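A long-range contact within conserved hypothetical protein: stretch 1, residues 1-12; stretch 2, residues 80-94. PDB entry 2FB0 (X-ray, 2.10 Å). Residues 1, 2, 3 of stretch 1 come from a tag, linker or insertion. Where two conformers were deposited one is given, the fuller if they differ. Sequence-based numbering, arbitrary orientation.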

# COMPACT_ATOMS: atom_id res chain seq x y z
N ALA A 1 2.08 -15.40 -15.36
CA ALA A 1 3.12 -16.49 -15.30
C ALA A 1 4.23 -16.27 -16.34
O ALA A 1 3.94 -15.90 -17.49
CB ALA A 1 2.46 -17.86 -15.47
N ASN A 2 5.50 -16.46 -15.96
CA ASN A 2 5.95 -16.65 -14.58
C ASN A 2 6.15 -15.30 -13.88
O ASN A 2 7.20 -15.02 -13.30
CB ASN A 2 7.27 -17.43 -14.55
CG ASN A 2 7.06 -18.91 -14.28
OD1 ASN A 2 6.52 -19.65 -15.11
ND2 ASN A 2 7.51 -19.36 -13.10
N SER A 3 5.12 -14.46 -13.96
CA SER A 3 5.22 -13.08 -13.53
C SER A 3 5.14 -12.94 -12.02
O SER A 3 4.52 -13.75 -11.35
CB SER A 3 4.10 -12.28 -14.20
OG SER A 3 4.43 -10.91 -14.25
N MSE A 4 5.79 -11.90 -11.48
CA MSE A 4 5.63 -11.57 -10.06
C MSE A 4 4.19 -11.14 -9.79
O MSE A 4 3.47 -10.71 -10.70
CB MSE A 4 6.60 -10.48 -9.62
CG MSE A 4 8.04 -10.96 -9.40
SE MSE A 4 9.11 -9.46 -8.85
CE MSE A 4 9.11 -8.50 -10.50
N ILE A 5 3.76 -11.28 -8.54
CA ILE A 5 2.40 -10.93 -8.15
C ILE A 5 2.45 -9.89 -7.04
O ILE A 5 3.16 -10.07 -6.05
CB ILE A 5 1.61 -12.17 -7.68
CG1 ILE A 5 1.35 -13.13 -8.85
CG2 ILE A 5 0.28 -11.77 -7.02
CD1 ILE A 5 0.83 -14.49 -8.43
N ARG A 6 1.70 -8.82 -7.23
CA ARG A 6 1.54 -7.79 -6.21
C ARG A 6 0.17 -7.96 -5.54
O ARG A 6 -0.86 -8.02 -6.22
CB ARG A 6 1.67 -6.39 -6.83
CG ARG A 6 1.22 -5.22 -5.92
CD ARG A 6 2.03 -5.09 -4.61
NE ARG A 6 3.47 -5.24 -4.83
CZ ARG A 6 4.26 -4.28 -5.32
NH1 ARG A 6 3.75 -3.08 -5.61
NH2 ARG A 6 5.56 -4.51 -5.50
N LEU A 7 0.16 -8.05 -4.21
CA LEU A 7 -1.10 -7.99 -3.45
C LEU A 7 -1.19 -6.70 -2.67
O LEU A 7 -0.21 -6.26 -2.07
CB LEU A 7 -1.24 -9.18 -2.49
CG LEU A 7 -1.10 -10.62 -3.01
CD1 LEU A 7 -1.43 -11.61 -1.90
CD2 LEU A 7 -2.03 -10.86 -4.18
N ASN A 8 -2.37 -6.09 -2.72
CA ASN A 8 -2.76 -5.01 -1.83
C ASN A 8 -3.95 -5.51 -1.00
O ASN A 8 -5.04 -5.73 -1.55
CB ASN A 8 -3.18 -3.76 -2.61
CG ASN A 8 -2.02 -3.10 -3.40
OD1 ASN A 8 -0.83 -3.42 -3.21
ND2 ASN A 8 -2.38 -2.19 -4.28
N VAL A 9 -3.74 -5.67 0.30
CA VAL A 9 -4.77 -6.23 1.17
C VAL A 9 -5.20 -5.14 2.14
O VAL A 9 -4.43 -4.74 3.02
CB VAL A 9 -4.26 -7.48 1.93
CG1 VAL A 9 -5.37 -8.07 2.81
CG2 VAL A 9 -3.75 -8.55 0.93
N PHE A 10 -6.40 -4.62 1.93
CA PHE A 10 -6.92 -3.51 2.73
C PHE A 10 -7.69 -4.06 3.91
O PHE A 10 -8.44 -5.02 3.77
CB PHE A 10 -7.79 -2.59 1.87
CG PHE A 10 -7.06 -2.04 0.67
CD1 PHE A 10 -6.25 -0.92 0.79
CD2 PHE A 10 -7.16 -2.68 -0.56
CE1 PHE A 10 -5.56 -0.42 -0.31
CE2 PHE A 10 -6.47 -2.18 -1.68
CZ PHE A 10 -5.66 -1.05 -1.54
N VAL A 11 -7.45 -3.48 5.08
CA VAL A 11 -8.05 -3.94 6.33
C VAL A 11 -8.76 -2.77 7.01
O VAL A 11 -8.18 -1.69 7.21
CB VAL A 11 -7.00 -4.54 7.30
CG1 VAL A 11 -7.67 -5.12 8.56
CG2 VAL A 11 -6.15 -5.63 6.61
N ARG A 12 -10.04 -2.98 7.33
CA ARG A 12 -10.81 -2.01 8.11
C ARG A 12 -10.99 -2.58 9.52
O ARG A 12 -11.44 -3.72 9.68
CB ARG A 12 -12.16 -1.72 7.43
CG ARG A 12 -12.86 -0.43 7.90
CD ARG A 12 -13.65 -0.64 9.19
NE ARG A 12 -13.95 0.61 9.89
CZ ARG A 12 -14.52 0.70 11.10
NH1 ARG A 12 -14.86 -0.40 11.77
NH2 ARG A 12 -14.73 1.89 11.64
N ILE A 80 -6.59 -14.69 12.81
CA ILE A 80 -6.62 -13.63 13.83
C ILE A 80 -7.13 -12.30 13.28
O ILE A 80 -8.03 -11.68 13.85
CB ILE A 80 -5.26 -13.46 14.53
CG1 ILE A 80 -4.96 -14.67 15.43
CG2 ILE A 80 -5.23 -12.16 15.37
CD1 ILE A 80 -3.49 -14.84 15.80
N ILE A 81 -6.55 -11.86 12.15
CA ILE A 81 -6.95 -10.57 11.57
C ILE A 81 -8.42 -10.60 11.16
O ILE A 81 -9.15 -9.63 11.40
CB ILE A 81 -6.02 -10.15 10.39
CG1 ILE A 81 -4.57 -10.01 10.87
CG2 ILE A 81 -6.50 -8.85 9.76
CD1 ILE A 81 -3.52 -9.95 9.73
N GLN A 82 -8.86 -11.71 10.57
CA GLN A 82 -10.26 -11.87 10.15
C GLN A 82 -11.26 -11.84 11.31
O GLN A 82 -12.40 -11.44 11.14
CB GLN A 82 -10.43 -13.17 9.35
CG GLN A 82 -9.94 -13.03 7.92
CD GLN A 82 -10.03 -14.32 7.12
OE1 GLN A 82 -10.34 -14.29 5.93
NE2 GLN A 82 -9.75 -15.45 7.76
N GLU A 83 -10.80 -12.25 12.49
CA GLU A 83 -11.62 -12.25 13.69
C GLU A 83 -11.71 -10.84 14.28
O GLU A 83 -12.72 -10.48 14.89
CB GLU A 83 -11.01 -13.24 14.70
CG GLU A 83 -12.00 -13.95 15.61
CD GLU A 83 -13.16 -14.63 14.90
OE1 GLU A 83 -13.02 -15.11 13.75
OE2 GLU A 83 -14.25 -14.68 15.51
N LEU A 84 -10.67 -10.04 14.05
CA LEU A 84 -10.58 -8.66 14.55
C LEU A 84 -11.08 -7.60 13.59
O LEU A 84 -11.42 -6.49 14.00
CB LEU A 84 -9.12 -8.35 14.91
CG LEU A 84 -8.45 -9.07 16.07
CD1 LEU A 84 -6.93 -9.01 15.94
CD2 LEU A 84 -8.92 -8.51 17.42
N ALA A 85 -11.13 -7.92 12.30
CA ALA A 85 -11.24 -6.88 11.28
C ALA A 85 -11.81 -7.42 9.97
O ALA A 85 -12.03 -8.63 9.84
CB ALA A 85 -9.83 -6.24 11.05
N GLU A 86 -12.06 -6.54 9.01
CA GLU A 86 -12.50 -6.96 7.68
C GLU A 86 -11.41 -6.75 6.64
O GLU A 86 -10.81 -5.67 6.56
CB GLU A 86 -13.79 -6.25 7.25
CG GLU A 86 -14.99 -6.46 8.22
CD GLU A 86 -15.38 -7.93 8.47
OE1 GLU A 86 -15.31 -8.76 7.52
OE2 GLU A 86 -15.77 -8.26 9.62
N MSE A 87 -11.17 -7.78 5.84
CA MSE A 87 -10.07 -7.78 4.88
C MSE A 87 -10.59 -7.83 3.46
O MSE A 87 -11.57 -8.54 3.18
CB MSE A 87 -9.19 -9.01 5.11
CG MSE A 87 -8.55 -9.08 6.47
SE MSE A 87 -7.40 -10.64 6.66
CE MSE A 87 -6.99 -11.01 4.82
N LYS A 88 -9.94 -7.08 2.57
CA LYS A 88 -10.20 -7.17 1.14
C LYS A 88 -8.89 -7.30 0.38
O LYS A 88 -8.07 -6.37 0.36
CB LYS A 88 -10.98 -5.96 0.61
CG LYS A 88 -11.27 -6.04 -0.91
CD LYS A 88 -11.79 -4.70 -1.46
CE LYS A 88 -12.09 -4.79 -2.96
NZ LYS A 88 -12.97 -3.65 -3.38
N LEU A 89 -8.71 -8.44 -0.27
CA LEU A 89 -7.49 -8.71 -1.02
C LEU A 89 -7.65 -8.36 -2.50
O LEU A 89 -8.64 -8.73 -3.15
CB LEU A 89 -7.09 -10.18 -0.82
CG LEU A 89 -5.88 -10.73 -1.58
CD1 LEU A 89 -5.33 -11.92 -0.82
CD2 LEU A 89 -6.27 -11.12 -2.99
N GLU A 90 -6.68 -7.61 -3.03
CA GLU A 90 -6.62 -7.32 -4.46
C GLU A 90 -5.27 -7.82 -4.99
O GLU A 90 -4.23 -7.60 -4.36
CB GLU A 90 -6.80 -5.82 -4.74
CG GLU A 90 -8.10 -5.23 -4.16
CD GLU A 90 -8.42 -3.84 -4.66
OE1 GLU A 90 -7.53 -2.96 -4.69
OE2 GLU A 90 -9.59 -3.62 -5.03
N LYS A 91 -5.32 -8.49 -6.13
CA LYS A 91 -4.18 -9.14 -6.75
C LYS A 91 -3.89 -8.56 -8.14
O LYS A 91 -4.81 -8.34 -8.92
CB LYS A 91 -4.44 -10.66 -6.84
CG LYS A 91 -3.48 -11.43 -7.77
CD LYS A 91 -3.31 -12.90 -7.33
CE LYS A 91 -4.59 -13.71 -7.44
NZ LYS A 91 -4.44 -15.06 -6.76
N PHE A 92 -2.61 -8.33 -8.43
CA PHE A 92 -2.17 -7.78 -9.73
C PHE A 92 -0.91 -8.52 -10.18
O PHE A 92 -0.11 -8.96 -9.36
CB PHE A 92 -1.85 -6.28 -9.60
CG PHE A 92 -2.96 -5.46 -9.00
CD1 PHE A 92 -3.02 -5.24 -7.62
CD2 PHE A 92 -3.95 -4.89 -9.81
CE1 PHE A 92 -4.05 -4.48 -7.05
CE2 PHE A 92 -4.98 -4.13 -9.25
CZ PHE A 92 -5.02 -3.93 -7.86
N GLU A 93 -0.75 -8.67 -11.49
CA GLU A 93 0.47 -9.26 -12.04
C GLU A 93 1.37 -8.16 -12.58
O GLU A 93 0.89 -7.17 -13.14
CB GLU A 93 0.15 -10.25 -13.16
CG GLU A 93 -0.46 -11.56 -12.68
CD GLU A 93 -0.40 -12.67 -13.72
OE1 GLU A 93 0.33 -12.53 -14.73
OE2 GLU A 93 -1.09 -13.70 -13.52
N PHE A 94 2.68 -8.35 -12.40
CA PHE A 94 3.67 -7.50 -13.04
C PHE A 94 3.62 -7.77 -14.54
O PHE A 94 4.06 -6.97 -15.35
CB PHE A 94 5.07 -7.81 -12.48
CG PHE A 94 5.36 -7.14 -11.16
CD1 PHE A 94 4.74 -7.56 -9.99
CD2 PHE A 94 6.27 -6.09 -11.10
CE1 PHE A 94 5.00 -6.95 -8.77
CE2 PHE A 94 6.54 -5.46 -9.88
CZ PHE A 94 5.90 -5.90 -8.71
OXT PHE A 94 3.12 -8.81 -14.95

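The chain's C-terminal residue, Phe94, is clasped by selenomethionine Met4 and by Ser3, a tag residue. Met4 CE sits over one face of the Phe94 ring, 4.0 Å from its centroid, a CH-pi contact, while Arg6 NH2 lies at the ring edge, 3.5 Å from Phe94 CZ. The tag hydroxyl Ser3 OG donates a hydrogen bond to the terminal carboxylate at Phe94 OXT (2.6 Å), and Phe94 N reaches Met4 O at 3.0 Å in a nearly straight bond.

From here the strand of the first stretch, 5-12, and the strand that leads up to Phe94 run antiparallel. Arg6-Phe92, Asn8-Glu90, Phe10-Lys88 and Arg12-Glu86 are the hydrogen-bonded pairs, each joined by two reciprocal N-H...O bonds, as in Arg6 N to Phe92 O and Phe92 N to Arg6 O, both 2.8 Å. At the intervening non-hydrogen-bonded pairs CA-H...O contacts fill in, such as Leu7 CA to Glu90 O at 3.3 Å.

Alternation sorts the side chains. Ile5, Leu7, Val9 and Val11 share a face with Met87, Leu89 and Lys91: Val9 CG2 meets Leu89 CG at 3.9 Å, and Ile5 CG2 packs on the aliphatic Lys91 CD at 3.8 Å. Val11 CG1 also touches Ala85 CB (3.5 Å), just past the helix. On the other face, Glu90 OE1 approaches the Phe10 ring edge, 3.3 Å from CE2, where aromatic hydrogens carry slight positive charge.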